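Local structure of putative monooxygenase (Fusobacterium nucleatum subsp. nucleatum, 3MCS) at residues D111-V116 with L202-I207; G43-T48 with I207-G212; E125-F130 with R157-W162. The protein is probably a monooxygenase, with two antibiotic-biosynthesis-monooxygenase regions of the dimeric alpha/beta-barrel clan in one chain, its substrate unknown. All blocks are in the same frame, centred on the assembly; numbering follows the deposited sequence. Where two conformers were deposited one is given.

Interaction 1: D111-V116 with L202-I207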
ATOM      1  N   ASP A 111       1.067 -10.705 -15.431  1.00 46.92           N
ATOM      2  CA  ASP A 111       0.971 -11.883 -14.576  1.00 47.15           C
ATOM      3  C   ASP A 111       2.083 -11.958 -13.519  1.00 47.27           C
ATOM      4  O   ASP A 111       1.901 -12.570 -12.479  1.00 48.72           O
ATOM      5  CB  ASP A 111       0.977 -13.153 -15.431  1.00 49.14           C
ATOM      6  CG  ASP A 111      -0.260 -13.276 -16.360  1.00 52.33           C
ATOM      7  OD1 ASP A 111      -1.408 -13.055 -15.909  1.00 51.97           O
ATOM      8  OD2 ASP A 111      -0.078 -13.645 -17.543  1.00 53.87           O
ATOM      9  N   ASN A 112       3.217 -11.320 -13.773  1.00 46.39           N
ATOM     10  CA  ASN A 112       4.343 -11.325 -12.840  1.00 45.21           C
ATOM     11  C   ASN A 112       4.392 -10.228 -11.767  1.00 44.51           C
ATOM     12  O   ASN A 112       5.248 -10.295 -10.881  1.00 44.02           O
ATOM     13  CB  ASN A 112       5.662 -11.279 -13.630  1.00 46.08           C
ATOM     14  CG  ASN A 112       6.054 -12.638 -14.210  1.00 48.77           C
ATOM     15  OD1 ASN A 112       5.224 -13.535 -14.353  1.00 53.43           O
ATOM     16  ND2 ASN A 112       7.333 -12.791 -14.536  1.00 52.67           N
ATOM     17  N   THR A 113       3.512  -9.225 -11.837  1.00 43.85           N
ATOM     18  CA  THR A 113       3.518  -8.135 -10.856  1.00 42.15           C
ATOM     19  C   THR A 113       3.335  -8.727  -9.437  1.00 44.19           C
ATOM     20  O   THR A 113       2.447  -9.535  -9.206  1.00 43.46           O
ATOM     21  CB  THR A 113       2.432  -7.078 -11.155  1.00 41.43           C
ATOM     22  OG1 THR A 113       2.444  -6.733 -12.540  1.00 36.18           O
ATOM     23  CG2 THR A 113       2.655  -5.819 -10.355  1.00 38.05           C
ATOM     24  N   PHE A 114       4.190  -8.324  -8.500  1.00 45.44           N
ATOM     25  CA  PHE A 114       4.205  -8.869  -7.150  1.00 45.45           C
ATOM     26  C   PHE A 114       4.152  -7.759  -6.098  1.00 45.95           C
ATOM     27  O   PHE A 114       5.051  -6.928  -6.032  1.00 46.90           O
ATOM     28  CB  PHE A 114       5.473  -9.684  -6.994  1.00 44.83           C
ATOM     29  CG  PHE A 114       5.548 -10.491  -5.734  1.00 45.63           C
ATOM     30  CD1 PHE A 114       4.996 -11.765  -5.679  1.00 48.47           C
ATOM     31  CD2 PHE A 114       6.217 -10.000  -4.618  1.00 45.10           C
ATOM     32  CE1 PHE A 114       5.094 -12.524  -4.521  1.00 47.30           C
ATOM     33  CE2 PHE A 114       6.309 -10.740  -3.465  1.00 44.40           C
ATOM     34  CZ  PHE A 114       5.753 -12.007  -3.414  1.00 47.71           C
ATOM     35  N   ALA A 115       3.108  -7.783  -5.270  1.00 44.41           N
ATOM     36  CA  ALA A 115       2.875  -6.784  -4.255  1.00 43.81           C
ATOM     37  C   ALA A 115       2.982  -7.368  -2.839  1.00 44.54           C
ATOM     38  O   ALA A 115       2.577  -8.502  -2.602  1.00 44.87           O
ATOM     39  CB  ALA A 115       1.506  -6.187  -4.470  1.00 43.78           C
ATOM     40  N   VAL A 116       3.528  -6.576  -1.910  1.00 44.86           N
ATOM     41  CA  VAL A 116       3.695  -6.971  -0.511  1.00 44.10           C
ATOM     42  C   VAL A 116       3.299  -5.824   0.387  1.00 44.21           C
ATOM     43  O   VAL A 116       3.527  -4.669   0.026  1.00 43.40           O
ATOM     44  CB  VAL A 116       5.137  -7.292  -0.188  1.00 43.88           C
ATOM     45  CG1 VAL A 116       5.231  -7.870   1.192  1.00 39.74           C
ATOM     46  CG2 VAL A 116       5.689  -8.281  -1.194  1.00 50.30           C
ATOM     47  N   LEU A 202       0.880 -10.344  -1.365  1.00 45.90           N
ATOM     48  CA  LEU A 202      -0.469 -10.146  -1.884  1.00 46.16           C
ATOM     49  C   LEU A 202      -0.648 -10.465  -3.371  1.00 45.60           C
ATOM     50  O   LEU A 202       0.226 -10.221  -4.188  1.00 47.61           O
ATOM     51  CB  LEU A 202      -0.900  -8.696  -1.636  1.00 47.01           C
ATOM     52  CG  LEU A 202      -1.065  -8.202  -0.192  1.00 46.70           C
ATOM     53  CD1 LEU A 202      -1.337  -6.689  -0.187  1.00 45.52           C
ATOM     54  CD2 LEU A 202      -2.168  -8.925   0.538  1.00 46.75           C
ATOM     55  N   GLN A 203      -1.824 -10.986  -3.674  1.00 44.37           N
ATOM     56  CA  GLN A 203      -2.252 -11.365  -4.994  1.00 44.58           C
ATOM     57  C   GLN A 203      -2.823 -10.110  -5.671  1.00 45.02           C
ATOM     58  O   GLN A 203      -3.854  -9.592  -5.280  1.00 45.16           O
ATOM     59  CB  GLN A 203      -3.307 -12.477  -4.808  1.00 45.97           C
ATOM     60  CG  GLN A 203      -3.929 -13.147  -6.030  1.00 45.80           C
ATOM     61  CD  GLN A 203      -4.975 -14.211  -5.621  1.00 47.18           C
ATOM     62  OE1 GLN A 203      -6.168 -14.040  -5.842  1.00 52.20           O
ATOM     63  NE2 GLN A 203      -4.523 -15.283  -4.989  1.00 49.43           N
ATOM     64  N   VAL A 204      -2.130  -9.593  -6.671  1.00 44.51           N
ATOM     65  CA  VAL A 204      -2.583  -8.391  -7.374  1.00 43.10           C
ATOM     66  C   VAL A 204      -3.948  -8.551  -8.076  1.00 42.49           C
ATOM     67  O   VAL A 204      -4.198  -9.539  -8.721  1.00 42.84           O
ATOM     68  CB  VAL A 204      -1.499  -7.945  -8.389  1.00 42.89           C
ATOM     69  CG1 VAL A 204      -2.032  -6.929  -9.329  1.00 45.46           C
ATOM     70  CG2 VAL A 204      -0.300  -7.392  -7.653  1.00 42.34           C
ATOM     71  N   LEU A 205      -4.821  -7.556  -7.954  1.00 43.40           N
ATOM     72  CA  LEU A 205      -6.156  -7.588  -8.573  1.00 42.35           C
ATOM     73  C   LEU A 205      -6.259  -6.554  -9.704  1.00 41.48           C
ATOM     74  O   LEU A 205      -6.515  -6.907 -10.834  1.00 42.26           O
ATOM     75  CB  LEU A 205      -7.231  -7.344  -7.521  1.00 41.57           C
ATOM     76  CG  LEU A 205      -8.618  -7.834  -7.928  1.00 42.77           C
ATOM     77  CD1 LEU A 205      -9.515  -7.767  -6.711  1.00 43.48           C
ATOM     78  CD2 LEU A 205      -9.209  -7.065  -9.117  1.00 43.49           C
ATOM     79  N   LYS A 206      -6.077  -5.278  -9.382  1.00 42.37           N
ATOM     80  CA  LYS A 206      -6.030  -4.236 -10.397  1.00 43.47           C
ATOM     81  C   LYS A 206      -5.207  -3.070  -9.872  1.00 42.33           C
ATOM     82  O   LYS A 206      -5.426  -2.628  -8.750  1.00 41.42           O
ATOM     83  CB  LYS A 206      -7.433  -3.766 -10.805  1.00 44.82           C
ATOM     84  CG  LYS A 206      -7.474  -2.953 -12.119  1.00 43.69           C
ATOM     85  CD  LYS A 206      -7.159  -3.835 -13.344  1.00 45.88           C
ATOM     86  CE  LYS A 206      -6.990  -3.033 -14.671  1.00 52.51           C
ATOM     87  NZ  LYS A 206      -5.767  -2.130 -14.731  1.00 50.70           N
ATOM     88  N   ILE A 207      -4.246  -2.609 -10.675  1.00 42.63           N
ATOM     89  CA  ILE A 207      -3.399  -1.466 -10.351  1.00 42.18           C
ATOM     90  C   ILE A 207      -3.393  -0.443 -11.485  1.00 42.08           C
ATOM     91  O   ILE A 207      -3.185  -0.791 -12.649  1.00 40.81           O
ATOM     92  CB  ILE A 207      -1.926  -1.872 -10.141  1.00 42.32           C
ATOM     93  CG1 ILE A 207      -1.773  -2.787  -8.942  1.00 41.50           C
ATOM     94  CG2 ILE A 207      -1.053  -0.631  -9.957  1.00 44.07           C
ATOM     95  CD1 ILE A 207      -0.391  -3.256  -8.770  1.00 38.85           C
TER
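The short strand segments 114-116 and 202-207 run at 123° between their N-to-C directions and make one bridge, the hydrogen-bonded antiparallel pair Ala115 with Leu202; toward Thr113 they diverge. Within these segments one backbone bond ties them: Leu202 N gives its hydrogen to Ala115 O at 2.8 Å, 160° at the hydrogen and within the carbonyl plane. Ala115 and Leu202 turn their side chains to the same face of the sheet, and Leu202 CB lies against the same carbonyl, 3.6 Å from Ala115 O. Past the pair, side chains make the contact. Val204 CG2 reaches across to Ala115 CB (3.9 Å) and to Thr113 O; chi1 of 167° leaves CG2 anti to the carbonyl carbon, beside the backbone N, and so toward Ala115. The pairing lies in the antiparallel sheet of two alpha+beta regions of the dimeric alpha/beta-barrel clan, joined here within one chain: strand 194-209 links strand 41-49 of the first family region to strand 114-122 of the second, which pairs on its other edge with strand 161-168. Strand 194-209 turns away through a classic beta bulge, Leu205 and Lys206 both facing Ala46 of strand 41-49. Farther out, Thr113 CG2 approaches Ile207 CD1 at 4.3 Å, and Thr113 OG1 is hydrogen-bonded to Asn110 N. At the bulge, Leu205 O accepts from Gln109 NE2.

Interaction 2: G43-T48 with I207-G212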
ATOM      1  N   GLY A  43      -2.701   7.246  -7.556  1.00 43.40           N
ATOM      2  CA  GLY A  43      -2.689   5.836  -7.810  1.00 43.01           C
ATOM      3  C   GLY A  43      -3.625   5.049  -6.903  1.00 43.42           C
ATOM      4  O   GLY A  43      -3.917   5.455  -5.778  1.00 40.90           O
ATOM      5  N   LEU A  44      -4.127   3.936  -7.429  1.00 43.94           N
ATOM      6  CA  LEU A  44      -4.978   3.001  -6.674  1.00 44.56           C
ATOM      7  C   LEU A  44      -4.444   1.594  -6.905  1.00 43.61           C
ATOM      8  O   LEU A  44      -4.077   1.253  -8.018  1.00 44.40           O
ATOM      9  CB  LEU A  44      -6.474   3.118  -7.024  1.00 42.75           C
ATOM     10  CG  LEU A  44      -7.160   4.219  -6.214  1.00 41.45           C
ATOM     11  CD1 LEU A  44      -6.859   5.542  -6.805  1.00 44.60           C
ATOM     12  CD2 LEU A  44      -8.654   4.015  -6.174  1.00 44.81           C
ATOM     13  N   PHE A  45      -4.385   0.803  -5.842  1.00 42.76           N
ATOM     14  CA  PHE A  45      -3.812  -0.525  -5.918  1.00 43.02           C
ATOM     15  C   PHE A  45      -4.682  -1.531  -5.193  1.00 42.45           C
ATOM     16  O   PHE A  45      -4.738  -1.521  -3.991  1.00 43.00           O
ATOM     17  CB  PHE A  45      -2.435  -0.463  -5.278  1.00 43.12           C
ATOM     18  CG  PHE A  45      -1.584   0.666  -5.798  1.00 42.23           C
ATOM     19  CD1 PHE A  45      -1.718   1.940  -5.290  1.00 48.03           C
ATOM     20  CD2 PHE A  45      -0.646   0.448  -6.793  1.00 46.48           C
ATOM     21  CE1 PHE A  45      -0.944   2.994  -5.766  1.00 45.29           C
ATOM     22  CE2 PHE A  45       0.140   1.491  -7.269  1.00 46.16           C
ATOM     23  CZ  PHE A  45      -0.016   2.767  -6.754  1.00 48.93           C
ATOM     24  N   ALA A  46      -5.390  -2.375  -5.924  1.00 42.99           N
ATOM     25  CA  ALA A  46      -6.229  -3.406  -5.315  1.00 43.36           C
ATOM     26  C   ALA A  46      -5.502  -4.740  -5.334  1.00 42.53           C
ATOM     27  O   ALA A  46      -5.026  -5.165  -6.380  1.00 43.76           O
ATOM     28  CB  ALA A  46      -7.541  -3.522  -6.059  1.00 43.57           C
ATOM     29  N   ALA A  47      -5.415  -5.382  -4.176  1.00 41.98           N
ATOM     30  CA  ALA A  47      -4.778  -6.683  -4.022  1.00 42.73           C
ATOM     31  C   ALA A  47      -5.628  -7.553  -3.105  1.00 43.34           C
ATOM     32  O   ALA A  47      -6.599  -7.077  -2.530  1.00 45.57           O
ATOM     33  CB  ALA A  47      -3.391  -6.523  -3.438  1.00 43.05           C
ATOM     34  N   THR A  48      -5.251  -8.816  -2.945  1.00 43.02           N
ATOM     35  CA  THR A  48      -6.005  -9.746  -2.124  1.00 42.03           C
ATOM     36  C   THR A  48      -5.068 -10.651  -1.335  1.00 42.09           C
ATOM     37  O   THR A  48      -4.027 -11.050  -1.843  1.00 41.80           O
ATOM     38  CB  THR A  48      -6.916 -10.673  -2.997  1.00 41.68           C
ATOM     39  OG1 THR A  48      -7.712  -9.908  -3.897  1.00 42.83           O
ATOM     40  CG2 THR A  48      -7.827 -11.481  -2.151  1.00 38.71           C
ATOM     41  N   ILE A 207      -4.246  -2.609 -10.675  1.00 42.63           N
ATOM     42  CA  ILE A 207      -3.399  -1.466 -10.351  1.00 42.18           C
ATOM     43  C   ILE A 207      -3.393  -0.443 -11.485  1.00 42.08           C
ATOM     44  O   ILE A 207      -3.185  -0.791 -12.649  1.00 40.81           O
ATOM     45  CB  ILE A 207      -1.926  -1.872 -10.141  1.00 42.32           C
ATOM     46  CG1 ILE A 207      -1.773  -2.787  -8.942  1.00 41.50           C
ATOM     47  CG2 ILE A 207      -1.053  -0.631  -9.957  1.00 44.07           C
ATOM     48  CD1 ILE A 207      -0.391  -3.256  -8.770  1.00 38.85           C
ATOM     49  N   GLU A 208      -3.598   0.817 -11.124  1.00 44.20           N
ATOM     50  CA  GLU A 208      -3.496   1.965 -12.047  1.00 45.85           C
ATOM     51  C   GLU A 208      -2.854   3.128 -11.281  1.00 45.33           C
ATOM     52  O   GLU A 208      -3.221   3.415 -10.137  1.00 44.70           O
ATOM     53  CB  GLU A 208      -4.858   2.402 -12.601  1.00 44.86           C
ATOM     54  CG  GLU A 208      -5.476   1.444 -13.601  1.00 49.42           C
ATOM     55  CD  GLU A 208      -4.710   1.362 -14.906  1.00 51.39           C
ATOM     56  OE1 GLU A 208      -3.938   2.303 -15.215  1.00 55.98           O
ATOM     57  OE2 GLU A 208      -4.885   0.345 -15.620  1.00 50.03           O
ATOM     58  N   ASN A 209      -1.864   3.763 -11.890  1.00 44.63           N
ATOM     59  CA  ASN A 209      -1.225   4.915 -11.265  1.00 45.01           C
ATOM     60  C   ASN A 209      -0.631   5.859 -12.310  1.00 46.11           C
ATOM     61  O   ASN A 209      -0.396   5.468 -13.474  1.00 45.61           O
ATOM     62  CB  ASN A 209      -0.163   4.487 -10.235  1.00 43.66           C
ATOM     63  CG  ASN A 209       1.092   3.880 -10.873  1.00 47.20           C
ATOM     64  OD1 ASN A 209       1.049   3.286 -11.963  1.00 45.76           O
ATOM     65  ND2 ASN A 209       2.216   4.002 -10.170  1.00 42.69           N
ATOM     66  N   LYS A 210      -0.410   7.104 -11.879  1.00 45.87           N
ATOM     67  CA  LYS A 210       0.178   8.119 -12.736  1.00 44.89           C
ATOM     68  C   LYS A 210       1.647   7.800 -12.991  1.00 44.30           C
ATOM     69  O   LYS A 210       2.155   7.987 -14.108  1.00 45.23           O
ATOM     70  CB  LYS A 210       0.041   9.499 -12.094  1.00 45.18           C
ATOM     71  CG  LYS A 210       0.438  10.657 -13.006  1.00 46.88           C
ATOM     72  CD  LYS A 210       0.276  12.013 -12.316  1.00 46.59           C
ATOM     73  CE  LYS A 210       0.805  13.167 -13.196  1.00 46.86           C
ATOM     74  NZ  LYS A 210       0.689  14.485 -12.515  1.00 47.43           N
ATOM     75  N   GLY A 211       2.325   7.329 -11.952  1.00 42.98           N
ATOM     76  CA  GLY A 211       3.739   7.025 -12.046  1.00 43.39           C
ATOM     77  C   GLY A 211       4.624   8.233 -11.840  1.00 43.78           C
ATOM     78  O   GLY A 211       4.153   9.367 -11.841  1.00 45.42           O
ATOM     79  N   GLY A 212       5.911   7.989 -11.621  1.00 44.61           N
ATOM     80  CA  GLY A 212       6.880   9.061 -11.422  1.00 43.93           C
ATOM     81  C   GLY A 212       6.814   9.793 -10.090  1.00 44.17           C
ATOM     82  O   GLY A 212       7.441  10.843  -9.934  1.00 44.20           O
TER
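Strands 43-48 and 207-209 run antiparallel, 170° between their directions, and a reciprocal pair of backbone bonds joins Leu44 to Glu208. Leu44 N donates to Glu208 O at 2.9 Å, and Glu208 N returns the bond to Leu44 O at 3.2 Å; both are nearly straight and meet the acceptor almost along its C=O axis. The flanking pairs, Gly43 with Asn209 and Phe45 with Ile207, are non-hydrogen-bonded, so this is regular antiparallel pairing that ties the end of strand 194-209 to the sheet of the first family region. Gly43, with no side chain, leaves its CA against Asn209 CB. Its backbone and that of Phe45 bond instead on the far edge, to Ile61 and Val59 of strand 55-62.

On the face shared by Phe45, Ile207 and Asn209, Ile207 CG2 lies obliquely by the Phe45 ring, 3.4 Å from Phe45 CD2, and Asn209 CB approaches Phe45 CZ at 3.9 Å. Asn209 CG takes the crowded position between its backbone N and carbonyl carbon (chi1 71°), and its buried amide is satisfied by the chain after strand 91-104: OD1 accepts from Ile107 N and ND2 donates to Lys105 O. Asn209 O accepts from Lys106 NZ, Ile207 N is held by Gln109 OE1, and Glu208 OE2 forms a salt bridge with Lys206 NZ.

Helix 20-37 covers the other face, with Tyr30 and Thr34 on Leu44 and Met35 on Glu208; Phe165 of strand 161-168 meets the Phe45 ring edge-to-face.

Interaction 3: E125-F130 with R157-W162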
ATOM      1  N   GLU A 125      10.640   3.294  22.473  1.00 43.06           N
ATOM      2  CA  GLU A 125      11.998   3.585  22.920  0.50 44.70           C
ATOM      3  C   GLU A 125      13.005   3.616  21.754  1.00 45.12           C
ATOM      4  O   GLU A 125      13.932   4.409  21.752  1.00 46.67           O
ATOM      5  CB  GLU A 125      12.415   2.571  24.002  0.50 45.39           C
ATOM      6  CG  GLU A 125      12.242   1.079  23.626  0.50 45.14           C
ATOM      7  CD  GLU A 125      12.248   0.144  24.837  0.50 46.48           C
ATOM      8  OE1 GLU A 125      12.847   0.506  25.884  0.50 50.62           O
ATOM      9  OE2 GLU A 125      11.647  -0.953  24.736  0.50 36.47           O
ATOM     10  N   ASN A 126      12.797   2.769  20.747  1.00 45.19           N
ATOM     11  CA  ASN A 126      13.684   2.676  19.575  1.00 45.20           C
ATOM     12  C   ASN A 126      13.186   3.340  18.276  1.00 45.30           C
ATOM     13  O   ASN A 126      13.818   3.199  17.232  1.00 45.58           O
ATOM     14  CB  ASN A 126      13.936   1.194  19.280  1.00 45.57           C
ATOM     15  CG  ASN A 126      14.583   0.471  20.455  1.00 47.11           C
ATOM     16  OD1 ASN A 126      14.097  -0.571  20.924  1.00 46.34           O
ATOM     17  ND2 ASN A 126      15.672   1.043  20.963  1.00 45.65           N
ATOM     18  N   ASP A 127      12.077   4.074  18.338  1.00 46.48           N
ATOM     19  CA  ASP A 127      11.452   4.700  17.147  1.00 45.82           C
ATOM     20  C   ASP A 127      12.294   5.747  16.407  1.00 44.19           C
ATOM     21  O   ASP A 127      12.345   5.742  15.195  1.00 43.72           O
ATOM     22  CB  ASP A 127      10.120   5.337  17.547  1.00 45.81           C
ATOM     23  CG  ASP A 127       9.363   5.907  16.362  1.00 48.55           C
ATOM     24  OD1 ASP A 127       8.805   5.136  15.524  1.00 40.99           O
ATOM     25  OD2 ASP A 127       9.300   7.157  16.312  1.00 50.36           O
ATOM     26  N   LYS A 128      12.901   6.676  17.129  1.00 45.91           N
ATOM     27  CA  LYS A 128      13.762   7.685  16.503  1.00 46.59           C
ATOM     28  C   LYS A 128      14.820   6.991  15.639  1.00 46.57           C
ATOM     29  O   LYS A 128      14.859   7.175  14.413  1.00 45.91           O
ATOM     30  CB  LYS A 128      14.453   8.595  17.550  1.00 46.17           C
ATOM     31  CG  LYS A 128      13.510   9.496  18.356  1.00 45.50           C
ATOM     32  N   GLU A 129      15.644   6.165  16.281  1.00 46.27           N
ATOM     33  CA  GLU A 129      16.736   5.471  15.587  1.00 46.56           C
ATOM     34  C   GLU A 129      16.255   4.616  14.409  1.00 47.19           C
ATOM     35  O   GLU A 129      16.907   4.588  13.365  1.00 49.18           O
ATOM     36  CB  GLU A 129      17.543   4.602  16.561  1.00 46.16           C
ATOM     37  CG  GLU A 129      18.735   3.879  15.908  1.00 47.38           C
ATOM     38  CD  GLU A 129      19.600   3.088  16.906  1.00 48.42           C
ATOM     39  OE1 GLU A 129      19.178   2.877  18.068  1.00 48.29           O
ATOM     40  OE2 GLU A 129      20.717   2.675  16.509  1.00 48.66           O
ATOM     41  N   PHE A 130      15.132   3.921  14.591  1.00 46.31           N
ATOM     42  CA  PHE A 130      14.573   3.031  13.569  1.00 44.83           C
ATOM     43  C   PHE A 130      14.094   3.792  12.351  1.00 44.58           C
ATOM     44  O   PHE A 130      14.273   3.344  11.221  1.00 42.76           O
ATOM     45  CB  PHE A 130      13.403   2.244  14.159  1.00 45.50           C
ATOM     46  CG  PHE A 130      12.706   1.345  13.174  1.00 43.41           C
ATOM     47  CD1 PHE A 130      11.714   1.837  12.357  1.00 40.42           C
ATOM     48  CD2 PHE A 130      13.024  -0.004  13.094  1.00 44.62           C
ATOM     49  CE1 PHE A 130      11.057   0.995  11.439  1.00 46.64           C
ATOM     50  CE2 PHE A 130      12.366  -0.847  12.196  1.00 46.50           C
ATOM     51  CZ  PHE A 130      11.379  -0.341  11.364  1.00 42.48           C
ATOM     52  N   ARG A 157      -2.820   7.142  13.803  1.00 43.85           N
ATOM     53  CA  ARG A 157      -3.337   6.693  15.096  0.50 44.03           C
ATOM     54  C   ARG A 157      -2.183   6.374  16.051  1.00 42.86           C
ATOM     55  O   ARG A 157      -2.347   6.404  17.263  1.00 43.58           O
ATOM     56  CB  ARG A 157      -4.221   5.451  14.896  0.50 44.69           C
ATOM     57  CG  ARG A 157      -4.740   4.768  16.173  0.50 47.84           C
ATOM     58  CD  ARG A 157      -5.500   3.449  15.876  0.50 47.57           C
ATOM     59  NE  ARG A 157      -4.821   2.586  14.900  0.50 38.76           N
ATOM     60  CZ  ARG A 157      -5.360   2.176  13.756  0.50 38.83           C
ATOM     61  NH1 ARG A 157      -6.605   2.488  13.432  0.50 35.93           N
ATOM     62  NH2 ARG A 157      -4.661   1.408  12.947  0.50 44.51           N
ATOM     63  N   ASN A 158      -1.019   6.065  15.486  1.00 42.35           N
ATOM     64  CA  ASN A 158       0.143   5.678  16.273  1.00 43.69           C
ATOM     65  C   ASN A 158       1.411   5.720  15.440  1.00 42.50           C
ATOM     66  O   ASN A 158       1.629   4.843  14.618  1.00 38.64           O
ATOM     67  CB  ASN A 158      -0.122   4.263  16.801  1.00 45.19           C
ATOM     68  CG  ASN A 158       1.065   3.647  17.469  1.00 46.55           C
ATOM     69  OD1 ASN A 158       2.077   4.297  17.703  1.00 50.95           O
ATOM     70  ND2 ASN A 158       0.955   2.360  17.767  1.00 49.22           N
ATOM     71  N   PHE A 159       2.270   6.712  15.675  1.00 43.54           N
ATOM     72  CA  PHE A 159       3.470   6.849  14.837  1.00 44.86           C
ATOM     73  C   PHE A 159       4.551   5.794  15.052  1.00 45.42           C
ATOM     74  O   PHE A 159       5.557   5.819  14.348  1.00 47.21           O
ATOM     75  CB  PHE A 159       4.067   8.279  14.840  1.00 45.20           C
ATOM     76  CG  PHE A 159       4.531   8.787  16.168  1.00 45.03           C
ATOM     77  CD1 PHE A 159       5.686   8.305  16.754  1.00 45.38           C
ATOM     78  CD2 PHE A 159       3.873   9.851  16.773  1.00 44.14           C
ATOM     79  CE1 PHE A 159       6.132   8.828  17.952  1.00 45.67           C
ATOM     80  CE2 PHE A 159       4.313  10.380  17.961  1.00 43.12           C
ATOM     81  CZ  PHE A 159       5.441   9.867  18.555  1.00 44.67           C
ATOM     82  N   ASN A 160       4.348   4.862  15.976  1.00 44.31           N
ATOM     83  CA  ASN A 160       5.280   3.756  16.118  1.00 44.43           C
ATOM     84  C   ASN A 160       4.917   2.600  15.165  1.00 44.59           C
ATOM     85  O   ASN A 160       5.667   1.629  15.051  1.00 44.01           O
ATOM     86  CB  ASN A 160       5.325   3.260  17.559  1.00 44.70           C
ATOM     87  CG  ASN A 160       5.745   4.342  18.545  1.00 44.22           C
ATOM     88  OD1 ASN A 160       5.171   4.451  19.634  1.00 44.70           O
ATOM     89  ND2 ASN A 160       6.715   5.160  18.163  1.00 41.45           N
ATOM     90  N   LYS A 161       3.773   2.719  14.484  1.00 44.19           N
ATOM     91  CA  LYS A 161       3.285   1.701  13.562  1.00 43.35           C
ATOM     92  C   LYS A 161       3.662   2.090  12.149  1.00 44.47           C
ATOM     93  O   LYS A 161       3.008   2.924  11.550  1.00 45.82           O
ATOM     94  CB  LYS A 161       1.777   1.603  13.702  1.00 44.07           C
ATOM     95  CG  LYS A 161       1.073   0.394  13.071  1.00 45.72           C
ATOM     96  CD  LYS A 161      -0.400   0.360  13.557  1.00 46.59           C
ATOM     97  CE  LYS A 161      -0.974  -1.048  13.737  1.00 47.35           C
ATOM     98  NZ  LYS A 161      -0.433  -1.758  14.945  1.00 41.23           N
ATOM     99  N   TRP A 162       4.740   1.523  11.623  1.00 44.74           N
ATOM    100  CA  TRP A 162       5.160   1.808  10.253  1.00 44.40           C
ATOM    101  C   TRP A 162       4.461   0.887   9.246  1.00 43.37           C
ATOM    102  O   TRP A 162       4.304  -0.302   9.514  1.00 41.99           O
ATOM    103  CB  TRP A 162       6.666   1.650  10.141  1.00 44.17           C
ATOM    104  CG  TRP A 162       7.379   2.659  10.904  1.00 44.37           C
ATOM    105  CD1 TRP A 162       7.571   2.680  12.253  1.00 44.40           C
ATOM    106  CD2 TRP A 162       8.019   3.825  10.383  1.00 43.94           C
ATOM    107  NE1 TRP A 162       8.286   3.795  12.610  1.00 42.17           N
ATOM    108  CE2 TRP A 162       8.582   4.516  11.483  1.00 43.97           C
ATOM    109  CE3 TRP A 162       8.182   4.350   9.096  1.00 42.02           C
ATOM    110  CZ2 TRP A 162       9.279   5.718  11.339  1.00 39.57           C
ATOM    111  CZ3 TRP A 162       8.890   5.538   8.953  1.00 41.33           C
ATOM    112  CH2 TRP A 162       9.421   6.211  10.075  1.00 38.06           C
TER
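The indole of Trp162 has the Phe130 ring over one face and the carboxylate of Asp127 at its edge. Phe130 comes edge first, tip to tip with the indole: its CE1 sits over the rim of the five-membered ring, 4.0 Å from Trp162 CD1. The ring centroids are 5.1 Å apart and the planes 56° to each other, an edge-to-face pair well short of perpendicular. At the indole edge, Trp162 NE1 donates to Asp127 OD1 at 3.2 Å; the bond is nearly straight, 164° at the hydrogen, with the oxygen close to the indole plane and met nearly along its C-O axis.

This is the start of helix 127-143 packing on the sheet of the second family region, an alpha-on-beta contact. Asp127 and Phe130 both carry CG anti to the backbone N, which sends the two side chains from the first helical turn toward strand 161-168. Trp162 answers with CG beside its backbone N, and its indole also packs on Ala131 and Ile134. The corner before the strand is a type I turn from Asn158 to Lys161, in which Asn158 OD1 accepts from Asn160 N as an Asx turn. This brings Asn160 ND2 to 3.3 Å from Asp127 CG, the amide and carboxylate planes 70° apart. The Phe159 ring lies obliquely by the other oxygen, its CD1 being 3.8 Å from Asp127 OD2.

The contact grades from a buried aromatic pair to a polar group of Asp127 and the turn. The in-plane bond would help fix the rotation of the indole; accepting it probably favours the charged form of the carboxylate, which also lies at the helix N-terminus, where the helix dipole would tend to stabilise negative charge.

Interactions 1 and 2 are buried neighbours, centres about 10 Å apart, that share Ile207 and use strand 194-209; its two edges pair with strand 114-122 in one and strand 41-49 in the other. Interaction 3 lies on the opposite side of the chain's centre, about 28 Å from interaction 1 between centres, and is only partly buried. It joins helix 127-143, which follows strand 114-122 in the chain, to that strand's other neighbour, strand 161-168. Backbone hydrogen bonds and apolar contacts, with a Phe ring in interaction 2, carry the two strand pairings, whereas the helix-to-strand contact depends on side chains: an aromatic pair and an indole-carboxylate bond.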